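Local coordinates for protein RNA-dependent RNA polymerase (Dera Ghazi Khan orthonairovirus, PDB 6DX2) that probably serves, as a whole, as the viral RNA-directed RNA polymerase, the piece here being its OTU-family cysteine protease domain, a deubiquitinase, at residues I114-L118 / A130-G136. Coordinates in Å, arbitrary orientation, origin at the centre of the assembly. Residues are numbered along the deposited sequence.
Sequences ITIIL and ATKYGPG
The short segments 116-118 and 130-133, parts of two neighbouring strands of the OTU domain's mixed sheet, run antiparallel as arms of a beta hairpin, their axes 4.7 Å apart at closest and 163° between directions. Extended backbones pair Ile-116 with Tyr-133 and Leu-118 with Thr-131 as hydrogen-bonded pairs (CA-CA 5.2 and 5.3 Å); between them Ile-117 and Lys-132 form a non-hydrogen-bonded pair, their CA atoms 4.3 Å apart. The ladder is Ile-116 N to Tyr-133 O 2.9 Å, Tyr-133 N to Ile-116 O 2.8 Å, Leu-118 N to Thr-131 O 2.8 Å and Thr-131 N to Leu-118 O 3.1 Å.

Apolar Ile-116 and Leu-118 and the Tyr-133 ring suit the buried face: Ile-116 and Tyr-133 pack on helix 102-112, Leu-118 meets Leu-144, and with chi1 m on both, Leu-118 CD1 lies 4.1 Å from Tyr-133 CE2. Thr-131, also m, shares this face; its OG1 bonds Asn-20 and, through a water, Leu-118 O.

Ile-117 and Lys-132 take the other face. Lysine chi1 t lays CG against Ile-117 CG1 (3.7 Å) and Thr-115 CG2 (3.6 Å); chi2 t extends the chain, and chi3 and chi4, both p, curl NZ to Gly-134 O (2.8 Å) and Gly-136 O (2.9 Å), with cation-pi contacts to Trp-11 and Tyr-19. Thr-115, chi1 m, accepts Gly-136 N at OG1 (2.8 Å). A CB on either glycine would clash with that hydroxyl, and Gly-134, at phi 112° and psi 159°, would also jam one against the preceding carbonyl.

Lysine and threonine thus supply the turning chain with a donor and an acceptor just past the last bridge pair, Ile-116 with Tyr-133.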
loop_
_atom_site.group_PDB
_atom_site.type_symbol
_atom_site.label_atom_id
_atom_site.label_comp_id
_atom_site.label_asym_id
_atom_site.label_seq_id
_atom_site.Cartn_x
_atom_site.Cartn_y
_atom_site.Cartn_z
ATOM N N ILE A 114 4.599 -9.898 -1.014
ATOM C CA ILE A 114 3.978 -9.512 0.228
ATOM C C ILE A 114 2.570 -9.050 -0.119
ATOM O O ILE A 114 2.197 -8.875 -1.281
ATOM C CB ILE A 114 4.763 -8.409 0.984
ATOM C CG1 ILE A 114 4.868 -7.175 0.117
ATOM C CG2 ILE A 114 6.169 -8.920 1.385
ATOM C CD1 ILE A 114 5.704 -5.968 0.686
ATOM N N THR A 115 1.785 -8.882 0.928
ATOM C CA THR A 115 0.433 -8.380 0.771
ATOM C C THR A 115 0.413 -6.982 1.339
ATOM O O THR A 115 1.012 -6.743 2.410
ATOM C CB THR A 115 -0.541 -9.326 1.494
ATOM O OG1 THR A 115 -0.579 -10.566 0.748
ATOM C CG2 THR A 115 -1.991 -8.792 1.492
ATOM N N ILE A 116 -0.271 -6.067 0.637
ATOM C CA ILE A 116 -0.366 -4.683 1.057
ATOM C C ILE A 116 -1.827 -4.299 1.075
ATOM O O ILE A 116 -2.551 -4.597 0.126
ATOM C CB ILE A 116 0.426 -3.725 0.144
ATOM C CG1 ILE A 116 1.927 -4.141 0.166
ATOM C CG2 ILE A 116 0.127 -2.257 0.578
ATOM C CD1 ILE A 116 2.819 -3.389 -0.892
ATOM N N ILE A 117 -2.274 -3.670 2.158
ATOM C CA ILE A 117 -3.675 -3.281 2.272
ATOM C C ILE A 117 -3.747 -1.779 2.436
ATOM O O ILE A 117 -3.068 -1.213 3.302
ATOM C CB ILE A 117 -4.364 -3.990 3.445
ATOM C CG1 ILE A 117 -4.274 -5.482 3.218
ATOM C CG2 ILE A 117 -5.828 -3.480 3.624
ATOM C CD1 ILE A 117 -4.800 -6.313 4.456
ATOM N N LEU A 118 -4.562 -1.133 1.602
ATOM C CA LEU A 118 -4.779 0.300 1.712
ATOM C C LEU A 118 -6.104 0.480 2.418
ATOM O O LEU A 118 -7.158 0.148 1.865
ATOM C CB LEU A 118 -4.790 0.994 0.350
ATOM C CG LEU A 118 -3.585 0.737 -0.565
ATOM C CD1 LEU A 118 -3.622 1.633 -1.877
ATOM C CD2 LEU A 118 -2.273 0.888 0.209
ATOM N N ALA A 130 -11.495 -0.578 1.843
ATOM C CA ALA A 130 -10.250 -1.326 2.055
ATOM C C ALA A 130 -9.932 -2.114 0.797
ATOM O O ALA A 130 -10.818 -2.768 0.228
ATOM C CB ALA A 130 -10.297 -2.273 3.224
ATOM N N THR A 131 -8.674 -2.057 0.374
ATOM C CA THR A 131 -8.244 -2.713 -0.859
ATOM C C THR A 131 -6.995 -3.502 -0.555
ATOM O O THR A 131 -6.062 -2.972 0.028
ATOM C CB THR A 131 -7.980 -1.687 -1.951
ATOM O OG1 THR A 131 -9.139 -0.859 -2.095
ATOM C CG2 THR A 131 -7.744 -2.356 -3.268
ATOM N N LYS A 132 -6.979 -4.780 -0.917
ATOM C CA LYS A 132 -5.878 -5.642 -0.537
ATOM C C LYS A 132 -5.209 -6.139 -1.807
ATOM O O LYS A 132 -5.874 -6.659 -2.713
ATOM C CB LYS A 132 -6.384 -6.783 0.317
ATOM C CG LYS A 132 -5.327 -7.857 0.641
ATOM C CD LYS A 132 -5.830 -8.828 1.748
ATOM C CE LYS A 132 -6.666 -9.945 1.070
ATOM N NZ LYS A 132 -5.774 -11.071 0.532
ATOM N N TYR A 133 -3.897 -5.993 -1.860
ATOM C CA TYR A 133 -3.093 -6.396 -3.011
ATOM C C TYR A 133 -2.261 -7.582 -2.546
ATOM O O TYR A 133 -1.405 -7.422 -1.681
ATOM C CB TYR A 133 -2.189 -5.258 -3.471
ATOM C CG TYR A 133 -2.973 -4.105 -4.009
ATOM C CD1 TYR A 133 -3.309 -4.053 -5.338
ATOM C CD2 TYR A 133 -3.408 -3.067 -3.163
ATOM C CE1 TYR A 133 -4.043 -2.992 -5.860
ATOM C CE2 TYR A 133 -4.174 -2.002 -3.699
ATOM C CZ TYR A 133 -4.483 -2.013 -5.016
ATOM O OH TYR A 133 -5.222 -1.014 -5.591
ATOM N N GLY A 134 -2.548 -8.760 -3.067
ATOM C CA GLY A 134 -1.851 -9.964 -2.641
ATOM C C GLY A 134 -2.754 -10.899 -1.886
ATOM O O GLY A 134 -3.770 -10.506 -1.327
ATOM N N PRO A 135 -2.368 -12.175 -1.825
ATOM C CA PRO A 135 -3.276 -13.214 -1.311
ATOM C C PRO A 135 -3.237 -13.420 0.188
ATOM O O PRO A 135 -3.945 -14.318 0.683
ATOM C CB PRO A 135 -2.754 -14.471 -2.014
ATOM C CG PRO A 135 -1.281 -14.226 -2.058
ATOM C CD PRO A 135 -1.129 -12.732 -2.399
ATOM N N GLY A 136 -2.466 -12.635 0.912
ATOM C CA GLY A 136 -2.168 -12.928 2.291
ATOM C C GLY A 136 -3.180 -12.315 3.244
ATOM O O GLY A 136 -4.171 -11.706 2.866
HETATM O O HOH W 1 -8.721 1.338 -0.281
#